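PDB 4N13: phosphate-binding protein PstS from Borrelia burgdorferi, which binds inorganic phosphate with micromolar affinity as the solute-binding component of the PstSACB ABC transporter, which imports phosphate. Local coordinates for residues P24-M29 with T82-D87; R68-E73 with Q77-T82; N129-D134 with G171-K176; I243-S248 with Q252-E257. All blocks are in the same frame, centred on the assembly; numbering follows the deposited sequence. Where two conformers were deposited one is given.

How the interactions relate
Strand 80-93 ties much of the set together: it supplies 82-87 to interaction 1 and residues 80-82 of interaction 2, the two sharing T82; interaction 2 is nested along the chain inside the loop closed by interaction 1, with centres 18 Å apart. Interaction 4 comes last in sequence yet lies only 7 Å from interaction 1, centre to centre, and touches it through F84 and Q252. Interaction 3 follows interactions 1 and 2 in the chain and stands apart, about 27 Å from interaction 1 between centres, across the middle of the molecule. This separation fits the two-lobed periplasmic binding protein fold, strand 80-93 pairing with strands of both lobes.

Interaction 1: residues P24-M29 with T82-D87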
# COMPACT_ATOMS: atom_id res chain seq x y z
N PRO A 24 8.28 -3.07 -12.17
CA PRO A 24 8.91 -4.37 -12.49
C PRO A 24 7.93 -5.55 -12.46
O PRO A 24 8.20 -6.55 -13.11
CB PRO A 24 10.03 -4.49 -11.46
CG PRO A 24 9.63 -3.60 -10.35
CD PRO A 24 8.86 -2.47 -10.96
N ILE A 25 6.82 -5.43 -11.75
CA ILE A 25 5.76 -6.43 -11.81
C ILE A 25 5.11 -6.42 -13.18
O ILE A 25 4.98 -7.46 -13.82
CB ILE A 25 4.71 -6.18 -10.74
CG1 ILE A 25 5.34 -6.46 -9.37
CG2 ILE A 25 3.48 -7.07 -10.95
CD1 ILE A 25 4.54 -5.98 -8.18
N LEU A 26 4.69 -5.24 -13.64
CA LEU A 26 4.07 -5.17 -14.96
C LEU A 26 5.06 -5.63 -16.04
O LEU A 26 4.68 -6.34 -16.97
CB LEU A 26 3.55 -3.76 -15.26
CG LEU A 26 2.07 -3.54 -14.92
CD1 LEU A 26 1.16 -4.25 -15.92
CD2 LEU A 26 1.73 -3.95 -13.48
N ASP A 27 6.32 -5.24 -15.92
CA ASP A 27 7.32 -5.62 -16.92
C ASP A 27 7.50 -7.12 -16.98
O ASP A 27 7.56 -7.70 -18.07
CB ASP A 27 8.66 -4.95 -16.65
CG ASP A 27 8.63 -3.44 -16.90
OD1 ASP A 27 7.64 -2.95 -17.48
OD2 ASP A 27 9.58 -2.74 -16.50
N GLU A 28 7.57 -7.76 -15.81
CA GLU A 28 7.70 -9.22 -15.83
C GLU A 28 6.43 -9.88 -16.36
O GLU A 28 6.48 -10.88 -17.08
CB GLU A 28 8.05 -9.76 -14.44
CG GLU A 28 8.23 -11.26 -14.45
CD GLU A 28 8.77 -11.84 -13.17
OE1 GLU A 28 9.20 -11.06 -12.29
OE2 GLU A 28 8.77 -13.08 -13.07
N MET A 29 5.27 -9.33 -16.00
CA MET A 29 4.02 -9.86 -16.52
C MET A 29 3.98 -9.77 -18.04
O MET A 29 3.52 -10.70 -18.70
CB MET A 29 2.82 -9.14 -15.94
CG MET A 29 2.49 -9.43 -14.51
SD MET A 29 1.16 -8.39 -13.92
CE MET A 29 0.79 -9.19 -12.37
N THR A 82 -10.55 -3.58 -11.09
CA THR A 82 -10.38 -4.90 -10.52
C THR A 82 -9.09 -4.88 -9.73
O THR A 82 -8.06 -4.50 -10.26
CB THR A 82 -10.27 -5.97 -11.62
OG1 THR A 82 -11.48 -6.00 -12.36
CG2 THR A 82 -9.99 -7.35 -11.03
N VAL A 83 -9.11 -5.32 -8.49
CA VAL A 83 -7.90 -5.36 -7.67
C VAL A 83 -7.03 -6.54 -8.11
O VAL A 83 -7.54 -7.63 -8.42
CB VAL A 83 -8.26 -5.48 -6.17
CG1 VAL A 83 -8.94 -6.78 -5.85
CG2 VAL A 83 -7.02 -5.34 -5.29
N PHE A 84 -5.70 -6.34 -8.14
CA PHE A 84 -4.79 -7.44 -8.47
C PHE A 84 -3.61 -7.57 -7.52
O PHE A 84 -2.86 -8.50 -7.65
CB PHE A 84 -4.27 -7.36 -9.92
CG PHE A 84 -3.18 -6.35 -10.12
CD1 PHE A 84 -1.86 -6.74 -10.23
CD2 PHE A 84 -3.48 -5.00 -10.19
CE1 PHE A 84 -0.86 -5.80 -10.41
CE2 PHE A 84 -2.48 -4.07 -10.35
CZ PHE A 84 -1.18 -4.47 -10.48
N ALA A 85 -3.46 -6.64 -6.57
CA ALA A 85 -2.36 -6.71 -5.61
C ALA A 85 -2.62 -5.76 -4.48
O ALA A 85 -3.45 -4.85 -4.61
CB ALA A 85 -1.01 -6.40 -6.28
N TYR A 86 -1.89 -5.95 -3.38
CA TYR A 86 -1.99 -5.07 -2.21
C TYR A 86 -0.61 -4.65 -1.75
O TYR A 86 0.33 -5.46 -1.77
CB TYR A 86 -2.69 -5.75 -1.04
CG TYR A 86 -4.07 -6.22 -1.38
CD1 TYR A 86 -5.15 -5.36 -1.30
CD2 TYR A 86 -4.30 -7.53 -1.77
CE1 TYR A 86 -6.43 -5.80 -1.61
CE2 TYR A 86 -5.55 -7.97 -2.07
CZ TYR A 86 -6.62 -7.12 -1.99
OH TYR A 86 -7.87 -7.61 -2.31
N ASP A 87 -0.51 -3.39 -1.34
CA ASP A 87 0.68 -2.81 -0.75
C ASP A 87 0.30 -2.42 0.67
O ASP A 87 -0.22 -1.33 0.93
CB ASP A 87 1.09 -1.59 -1.58
CG ASP A 87 2.16 -0.78 -0.94
OD1 ASP A 87 2.90 -1.35 -0.12
OD2 ASP A 87 2.28 0.42 -1.27
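L26 and M29, one helical turn apart on helix 23-36, both reach the ring of F84 on strand 80-93, each with a terminal methyl. L26 comes first: its CD2 stands 4.2 Å from F84 CZ, at the far end of the ring. Three residues on, M29 sends an extended chain out from the helix toward the strand. Its CG is anti to the carbonyl carbon (chi1 -72°), and the straight run beyond carries CE to 4.2 Å from F84 CD1. Both methyls come at the ring obliquely, and at these separations the contact is loose van der Waals packing, with 109 Å² buried in total and no hydrogen bond across it. F84 meets them because its CG sits between backbone N and carbonyl carbon (chi1 78°), while the CB of A85 lies over one ring face, 4.0 Å above the plane. M246 of helix 237-246 also packs on L26, M29 and F84, adding a third element to the cluster. The backbones of F84 and A85 both hydrogen-bond to L226 of strand 223-230, which makes a classic beta bulge there; the whole is a helix packed on the central sheet of the periplasmic binding protein fold.

Interaction 2: residues R68-E73 with Q77-T82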
# COMPACT_ATOMS: atom_id res chain seq x y z
N ARG A 68 -4.33 4.14 -6.07
CA ARG A 68 -5.31 4.92 -5.33
C ARG A 68 -6.70 4.64 -5.83
O ARG A 68 -6.90 4.27 -6.99
CB ARG A 68 -5.03 6.42 -5.45
CG ARG A 68 -5.28 6.99 -6.84
CD ARG A 68 -5.85 8.40 -6.75
NE ARG A 68 -5.90 9.09 -8.04
CZ ARG A 68 -6.89 8.96 -8.93
NH1 ARG A 68 -7.92 8.18 -8.69
NH2 ARG A 68 -6.85 9.64 -10.06
N ASP A 69 -7.67 4.84 -4.94
CA ASP A 69 -9.06 4.59 -5.27
C ASP A 69 -9.60 5.60 -6.27
O ASP A 69 -9.28 6.78 -6.24
CB ASP A 69 -9.94 4.55 -4.02
CG ASP A 69 -9.90 3.21 -3.31
OD1 ASP A 69 -8.79 2.71 -3.03
OD2 ASP A 69 -10.99 2.65 -3.05
N LEU A 70 -10.43 5.10 -7.15
CA LEU A 70 -11.11 5.89 -8.17
C LEU A 70 -12.04 6.89 -7.51
O LEU A 70 -12.62 6.66 -6.44
CB LEU A 70 -11.92 4.99 -9.10
CG LEU A 70 -11.13 3.99 -9.96
CD1 LEU A 70 -12.08 3.16 -10.80
CD2 LEU A 70 -10.11 4.67 -10.86
N THR A 71 -12.21 8.02 -8.18
CA THR A 71 -13.15 9.03 -7.74
C THR A 71 -14.52 8.80 -8.37
O THR A 71 -14.66 8.05 -9.34
CB THR A 71 -12.70 10.42 -8.14
OG1 THR A 71 -12.71 10.50 -9.56
CG2 THR A 71 -11.30 10.71 -7.60
N LYS A 72 -15.54 9.46 -7.84
CA LYS A 72 -16.86 9.41 -8.46
C LYS A 72 -16.82 9.95 -9.89
O LYS A 72 -17.47 9.39 -10.76
CB LYS A 72 -17.89 10.19 -7.62
CG LYS A 72 -18.21 9.50 -6.31
CD LYS A 72 -19.32 10.23 -5.54
CE LYS A 72 -18.90 11.61 -5.04
NZ LYS A 72 -17.81 11.54 -4.02
N GLU A 73 -16.07 11.01 -10.13
CA GLU A 73 -15.95 11.56 -11.48
C GLU A 73 -15.40 10.51 -12.43
O GLU A 73 -15.86 10.39 -13.57
CB GLU A 73 -15.07 12.82 -11.50
CG GLU A 73 -14.93 13.45 -12.92
CD GLU A 73 -13.73 12.93 -13.76
OE1 GLU A 73 -12.82 12.28 -13.19
OE2 GLU A 73 -13.66 13.21 -14.99
N GLN A 77 -17.21 8.75 -15.73
CA GLN A 77 -16.61 8.72 -17.06
C GLN A 77 -16.42 7.30 -17.57
O GLN A 77 -15.86 7.10 -18.64
CB GLN A 77 -15.25 9.42 -17.02
CG GLN A 77 -15.33 10.92 -16.87
CD GLN A 77 -15.76 11.63 -18.14
OE1 GLN A 77 -15.74 11.06 -19.23
NE2 GLN A 77 -16.14 12.89 -17.99
N GLY A 78 -16.89 6.32 -16.82
CA GLY A 78 -16.92 4.94 -17.30
C GLY A 78 -15.84 4.04 -16.72
O GLY A 78 -15.72 2.89 -17.13
N ALA A 79 -15.05 4.53 -15.77
CA ALA A 79 -13.95 3.73 -15.25
C ALA A 79 -14.48 2.54 -14.49
O ALA A 79 -15.45 2.65 -13.75
CB ALA A 79 -13.03 4.55 -14.36
N LYS A 80 -13.80 1.41 -14.65
CA LYS A 80 -14.09 0.19 -13.93
C LYS A 80 -12.78 -0.36 -13.39
O LYS A 80 -11.75 -0.18 -14.02
CB LYS A 80 -14.74 -0.83 -14.88
CG LYS A 80 -16.14 -0.45 -15.32
CD LYS A 80 -17.08 -0.31 -14.13
CE LYS A 80 -18.19 -1.35 -14.12
NZ LYS A 80 -19.18 -1.16 -15.21
N GLU A 81 -12.82 -1.00 -12.24
CA GLU A 81 -11.60 -1.50 -11.64
C GLU A 81 -11.71 -2.93 -11.12
O GLU A 81 -12.79 -3.40 -10.74
CB GLU A 81 -11.13 -0.56 -10.53
CG GLU A 81 -12.11 -0.37 -9.41
CD GLU A 81 -11.77 -1.22 -8.21
OE1 GLU A 81 -12.17 -0.87 -7.08
OE2 GLU A 81 -11.07 -2.23 -8.40
N THR A 82 -10.55 -3.58 -11.09
CA THR A 82 -10.38 -4.90 -10.52
C THR A 82 -9.09 -4.88 -9.73
O THR A 82 -8.06 -4.50 -10.26
CB THR A 82 -10.27 -5.97 -11.62
OG1 THR A 82 -11.48 -6.00 -12.36
CG2 THR A 82 -9.99 -7.35 -11.03
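With its CG anti to the carbonyl carbon (chi1 -64°) and its chain otherwise extended, L70 points its CD1 across to A79 and E81, whose own CG lies between backbone N and carbonyl carbon (chi1 60°). L70 and its partners A79 and E81 lie on the two arms of a short helical connection: T71 is the N-cap of helix 72-76, and the chain leaves that helix at G78 through a Schellman motif, turns back, and enters strand 80-93. The path from L70 to E73 and the return from Q77 to E81 therefore run nearly antiparallel.

L70 carries the apolar side of the contact. Its CD1 lies 3.9 Å from A79 CB and 3.8 Å from E81 CG, so one methyl touches both an alanine and the aliphatic part of a glutamate. The L70 and E81 side chains run antiparallel, side by side. I227 and V229 of strand 223-230, with I53 of helix 49-57, also pack on L70 and continue this small apolar patch into the lobe.

At the other end the helix closes on itself. Q77 N donates to E73 O at 3.0 Å, but the N-H...O angle of 137° shows a bent bond, as the chain is already about to leave the helix. The side chains of these two residues cross obliquely at the protein surface; E73 is bent at its second torsion, which brings its carboxylate back over the aliphatic part of Q77, OE2 standing 3.4 Å from Q77 CG.

Interaction 3: residues N129-D134 with G171-K176; sequences NFINRD and GEVIEK. With SO4 (sulfate ion), chain B; EDO (1,2-ethanediol), chain F.
A beta-alpha-beta crossover frames this contact: the chain leaves strand 165-167, forms helix 170-179 and re-enters the sheet as strand 183-188, and the helix lies over strand 129-133, the parallel strand between those two. I131 and V173 mark the closest backbone register, with the strand and helix axes 9.3 Å apart and nearly antiparallel at 167°.

I131 faces the helix and spreads its two branches. CG2 meets V173 CG1 at 4.3 Å, while CG1, anti to the carbonyl carbon (chi1 -61°), carries CD1 to 3.7 Å from K176 CG. K176 is met near its root, by CG and CB, while its bent chain leads the amine away. One turn back on the helix, the other valine methyl is used: V173 CG2 lies 3.6 Å from R133 CD, the two side chains crossing at about a right angle.

That apolar contact lies against the stem of an arginine whose head is polar. R133 NE donates to V167 O, and its NH2 forms a salt bridge with D134 OD1, reached on the syn lone pair. Together these bonds should hold the guanidinium in place beside a sulfate, probably from the crystallisation liquor, which is also bonded to S139, one of the residues assigned to phosphate binding by similarity. The sulfate may therefore mark the phosphate site. Two bonds join arginine and anion: R133 NH1 to sulfate O1 at 2.8 Å, with an N-H...O angle of 159°, and R133 NH2 to sulfate O4 at 2.9 Å.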
# COMPACT_ATOMS: atom_id res chain seq x y z
N ASN A 129 7.61 7.56 21.62
CA ASN A 129 8.62 7.91 20.64
C ASN A 129 8.16 7.42 19.27
O ASN A 129 8.23 6.24 18.95
CB ASN A 129 9.96 7.29 21.03
CG ASN A 129 10.61 8.03 22.15
OD1 ASN A 129 10.72 9.26 22.10
ND2 ASN A 129 11.05 7.31 23.17
N PHE A 130 7.65 8.35 18.49
CA PHE A 130 7.15 8.06 17.15
C PHE A 130 8.30 8.10 16.16
O PHE A 130 8.99 9.12 16.03
CB PHE A 130 6.09 9.10 16.79
CG PHE A 130 5.69 9.09 15.35
CD1 PHE A 130 5.42 7.89 14.69
CD2 PHE A 130 5.55 10.29 14.65
CE1 PHE A 130 5.04 7.90 13.35
CE2 PHE A 130 5.15 10.29 13.32
CZ PHE A 130 4.89 9.10 12.67
N ILE A 131 8.48 6.99 15.44
CA ILE A 131 9.50 6.86 14.40
C ILE A 131 8.78 6.99 13.07
O ILE A 131 7.90 6.20 12.75
CB ILE A 131 10.19 5.50 14.50
CG1 ILE A 131 10.88 5.37 15.87
CG2 ILE A 131 11.18 5.33 13.37
CD1 ILE A 131 11.21 3.92 16.24
N ASN A 132 9.10 8.05 12.33
CA ASN A 132 8.47 8.33 11.05
C ASN A 132 9.42 8.05 9.91
O ASN A 132 10.62 7.95 10.09
CB ASN A 132 8.01 9.79 11.01
CG ASN A 132 6.85 10.02 10.05
OD1 ASN A 132 6.32 9.11 9.45
ND2 ASN A 132 6.45 11.28 9.90
N ARG A 133 8.86 7.89 8.72
CA ARG A 133 9.64 7.82 7.50
C ARG A 133 9.86 9.21 6.90
O ARG A 133 9.16 10.16 7.21
CB ARG A 133 8.96 6.90 6.47
CG ARG A 133 9.05 5.44 6.83
CD ARG A 133 10.49 4.91 6.85
NE ARG A 133 11.20 5.26 5.62
CZ ARG A 133 11.07 4.62 4.46
NH1 ARG A 133 10.31 3.55 4.35
NH2 ARG A 133 11.71 5.05 3.40
N ASP A 134 10.86 9.29 6.04
CA ASP A 134 11.16 10.51 5.30
C ASP A 134 10.00 10.86 4.36
O ASP A 134 9.34 9.98 3.80
CB ASP A 134 12.46 10.32 4.53
CG ASP A 134 12.40 9.17 3.55
OD1 ASP A 134 12.28 8.00 3.99
OD2 ASP A 134 12.46 9.46 2.34
N GLY A 171 14.16 -1.12 6.89
CA GLY A 171 15.10 -1.76 7.79
C GLY A 171 15.51 -0.87 8.94
O GLY A 171 15.66 -1.31 10.09
N GLU A 172 15.67 0.42 8.66
CA GLU A 172 16.00 1.35 9.73
C GLU A 172 14.84 1.61 10.69
O GLU A 172 15.09 1.88 11.86
CB GLU A 172 16.55 2.68 9.19
CG GLU A 172 17.05 3.63 10.27
CD GLU A 172 17.96 3.01 11.31
OE1 GLU A 172 18.68 2.02 11.03
OE2 GLU A 172 17.96 3.55 12.43
N VAL A 173 13.59 1.54 10.24
CA VAL A 173 12.49 1.60 11.21
C VAL A 173 12.63 0.47 12.23
O VAL A 173 12.48 0.67 13.43
CB VAL A 173 11.09 1.55 10.56
CG1 VAL A 173 10.01 1.57 11.65
CG2 VAL A 173 10.86 2.69 9.61
N ILE A 174 12.92 -0.74 11.75
CA ILE A 174 13.09 -1.88 12.63
C ILE A 174 14.24 -1.64 13.60
O ILE A 174 14.09 -1.85 14.81
CB ILE A 174 13.29 -3.16 11.79
CG1 ILE A 174 11.99 -3.53 11.08
CG2 ILE A 174 13.73 -4.31 12.66
CD1 ILE A 174 12.17 -4.59 9.99
N GLU A 175 15.40 -1.24 13.08
CA GLU A 175 16.54 -1.03 13.96
C GLU A 175 16.28 0.06 14.99
O GLU A 175 16.56 -0.09 16.17
CB GLU A 175 17.80 -0.71 13.16
CG GLU A 175 19.04 -0.70 14.06
CD GLU A 175 20.33 -0.61 13.28
OE1 GLU A 175 20.78 -1.65 12.77
OE2 GLU A 175 20.89 0.50 13.17
N LYS A 176 15.70 1.16 14.54
CA LYS A 176 15.43 2.27 15.43
C LYS A 176 14.41 1.87 16.52
O LYS A 176 14.56 2.24 17.67
CB LYS A 176 14.93 3.49 14.63
CG LYS A 176 14.75 4.76 15.47
CD LYS A 176 16.06 5.36 15.96
CE LYS A 176 16.90 5.94 14.85
NZ LYS A 176 18.17 6.51 15.38
S SO4 B . 9.69 3.03 0.71
O1 SO4 B . 9.44 2.34 1.98
O2 SO4 B . 9.91 1.98 -0.28
O3 SO4 B . 8.50 3.78 0.38
O4 SO4 B . 10.85 3.86 0.90
C1 EDO F . 7.71 14.91 10.26
O1 EDO F . 7.08 14.12 9.24
C2 EDO F . 8.36 14.04 11.34
O2 EDO F . 7.41 13.16 11.94

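Interaction 4: residues I243-S248 with Q252-E257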
# COMPACT_ATOMS: atom_id res chain seq x y z
N ILE A 243 -5.47 -8.87 -18.88
CA ILE A 243 -6.01 -8.75 -17.54
C ILE A 243 -6.22 -10.13 -16.91
O ILE A 243 -5.92 -10.34 -15.73
CB ILE A 243 -7.30 -7.92 -17.55
CG1 ILE A 243 -6.96 -6.49 -17.97
CG2 ILE A 243 -8.00 -8.01 -16.19
CD1 ILE A 243 -8.14 -5.57 -18.13
N ASP A 244 -6.71 -11.07 -17.71
CA ASP A 244 -6.88 -12.44 -17.25
C ASP A 244 -5.54 -13.05 -16.83
O ASP A 244 -5.47 -13.77 -15.83
CB ASP A 244 -7.52 -13.27 -18.35
CG ASP A 244 -7.66 -14.72 -17.98
OD1 ASP A 244 -8.47 -15.04 -17.09
OD2 ASP A 244 -6.93 -15.55 -18.58
N PHE A 245 -4.46 -12.71 -17.52
CA PHE A 245 -3.14 -13.17 -17.10
C PHE A 245 -2.70 -12.51 -15.79
O PHE A 245 -2.16 -13.16 -14.89
CB PHE A 245 -2.10 -12.92 -18.19
CG PHE A 245 -0.71 -13.34 -17.78
CD1 PHE A 245 -0.35 -14.69 -17.79
CD2 PHE A 245 0.21 -12.42 -17.34
CE1 PHE A 245 0.91 -15.08 -17.39
CE2 PHE A 245 1.47 -12.82 -16.94
CZ PHE A 245 1.82 -14.15 -16.96
N MET A 246 -2.95 -11.21 -15.65
CA MET A 246 -2.57 -10.47 -14.44
C MET A 246 -3.17 -11.08 -13.17
O MET A 246 -2.54 -11.06 -12.11
CB MET A 246 -2.99 -9.00 -14.54
CG MET A 246 -2.20 -8.20 -15.58
SD MET A 246 -2.64 -6.45 -15.54
CE MET A 246 -1.87 -5.98 -13.96
N THR A 247 -4.40 -11.57 -13.29
CA THR A 247 -5.14 -12.12 -12.15
C THR A 247 -5.06 -13.66 -12.08
O THR A 247 -5.71 -14.26 -11.27
CB THR A 247 -6.60 -11.64 -12.17
OG1 THR A 247 -7.24 -12.06 -13.38
CG2 THR A 247 -6.67 -10.12 -12.09
N SER A 248 -4.25 -14.25 -12.95
CA SER A 248 -4.00 -15.69 -12.95
C SER A 248 -2.99 -16.05 -11.86
O SER A 248 -2.28 -15.20 -11.34
CB SER A 248 -3.40 -16.11 -14.30
OG SER A 248 -2.05 -15.65 -14.41
N GLN A 252 -0.13 -13.74 -10.20
CA GLN A 252 -0.11 -13.47 -8.78
C GLN A 252 1.19 -13.95 -8.15
O GLN A 252 1.67 -13.36 -7.18
CB GLN A 252 -1.35 -14.07 -8.13
CG GLN A 252 -2.58 -13.37 -8.65
CD GLN A 252 -2.58 -11.91 -8.19
OE1 GLN A 252 -2.46 -11.64 -7.00
NE2 GLN A 252 -2.69 -10.98 -9.13
N ASP A 253 1.78 -15.01 -8.70
CA ASP A 253 3.12 -15.41 -8.24
C ASP A 253 4.13 -14.29 -8.51
O ASP A 253 5.00 -14.03 -7.69
CB ASP A 253 3.59 -16.68 -8.92
CG ASP A 253 2.85 -17.94 -8.44
OD1 ASP A 253 2.15 -17.88 -7.41
OD2 ASP A 253 2.97 -18.99 -9.10
N ILE A 254 4.02 -13.64 -9.68
CA ILE A 254 4.90 -12.52 -9.99
C ILE A 254 4.74 -11.40 -8.96
O ILE A 254 5.72 -10.86 -8.47
CB ILE A 254 4.64 -12.00 -11.40
CG1 ILE A 254 4.98 -13.07 -12.43
CG2 ILE A 254 5.42 -10.72 -11.65
CD1 ILE A 254 4.42 -12.81 -13.82
N VAL A 255 3.49 -11.06 -8.63
CA VAL A 255 3.21 -10.03 -7.63
C VAL A 255 3.94 -10.35 -6.33
O VAL A 255 4.60 -9.50 -5.74
CB VAL A 255 1.68 -9.96 -7.36
CG1 VAL A 255 1.35 -9.13 -6.14
CG2 VAL A 255 0.96 -9.38 -8.58
N GLU A 256 3.83 -11.59 -5.87
CA GLU A 256 4.43 -11.95 -4.58
C GLU A 256 5.94 -12.10 -4.64
O GLU A 256 6.63 -11.75 -3.68
CB GLU A 256 3.72 -13.18 -4.01
CG GLU A 256 2.25 -12.87 -3.78
CD GLU A 256 1.57 -13.75 -2.77
OE1 GLU A 256 2.07 -14.86 -2.51
OE2 GLU A 256 0.51 -13.33 -2.23
N GLU A 257 6.46 -12.57 -5.76
CA GLU A 257 7.91 -12.65 -5.94
C GLU A 257 8.56 -11.27 -5.91
O GLU A 257 9.74 -11.14 -5.64
CB GLU A 257 8.24 -13.33 -7.27
CG GLU A 257 7.92 -14.80 -7.27
CD GLU A 257 7.67 -15.41 -8.65
OE1 GLU A 257 8.02 -14.82 -9.70
OE2 GLU A 257 7.09 -16.53 -8.69
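Q252 folds its amide back onto M246, at the end of helix 237-246. Its CG is anti to the carbonyl carbon (chi1 -65°), and a bend at chi2 turns the amide across to M246, where NE2 donates to M246 O at 3.0 Å. The acceptor lies close to the amide plane and the N-H...O angle is 156°, so the bond is fairly straight, and it satisfies a carbonyl at the last turn of that helix. The amide has further partners: NE2 also meets F84 O of strand 80-93, and OE1 accepts from I263 N. From the same residue the backbone N reaches S248 O at 2.8 Å; S248 occupies the N-cap position of helix 249-257, so this is the opening turn of the second helix.

On another side of the junction, the F245 ring and I254 meet between the two helices. F245 CE2 and I254 CD1 approach to 4.3 Å, the methyl coming obliquely at the ring. One buried amide thus bonds to the carbonyl of a helix end, a strand carbonyl and a backbone N-H of the C-terminal tail. Bonded on both its nitrogen and its oxygen, it probably has a fixed rotation and ties the junction between helices 237-246 and 249-257 to the sheet.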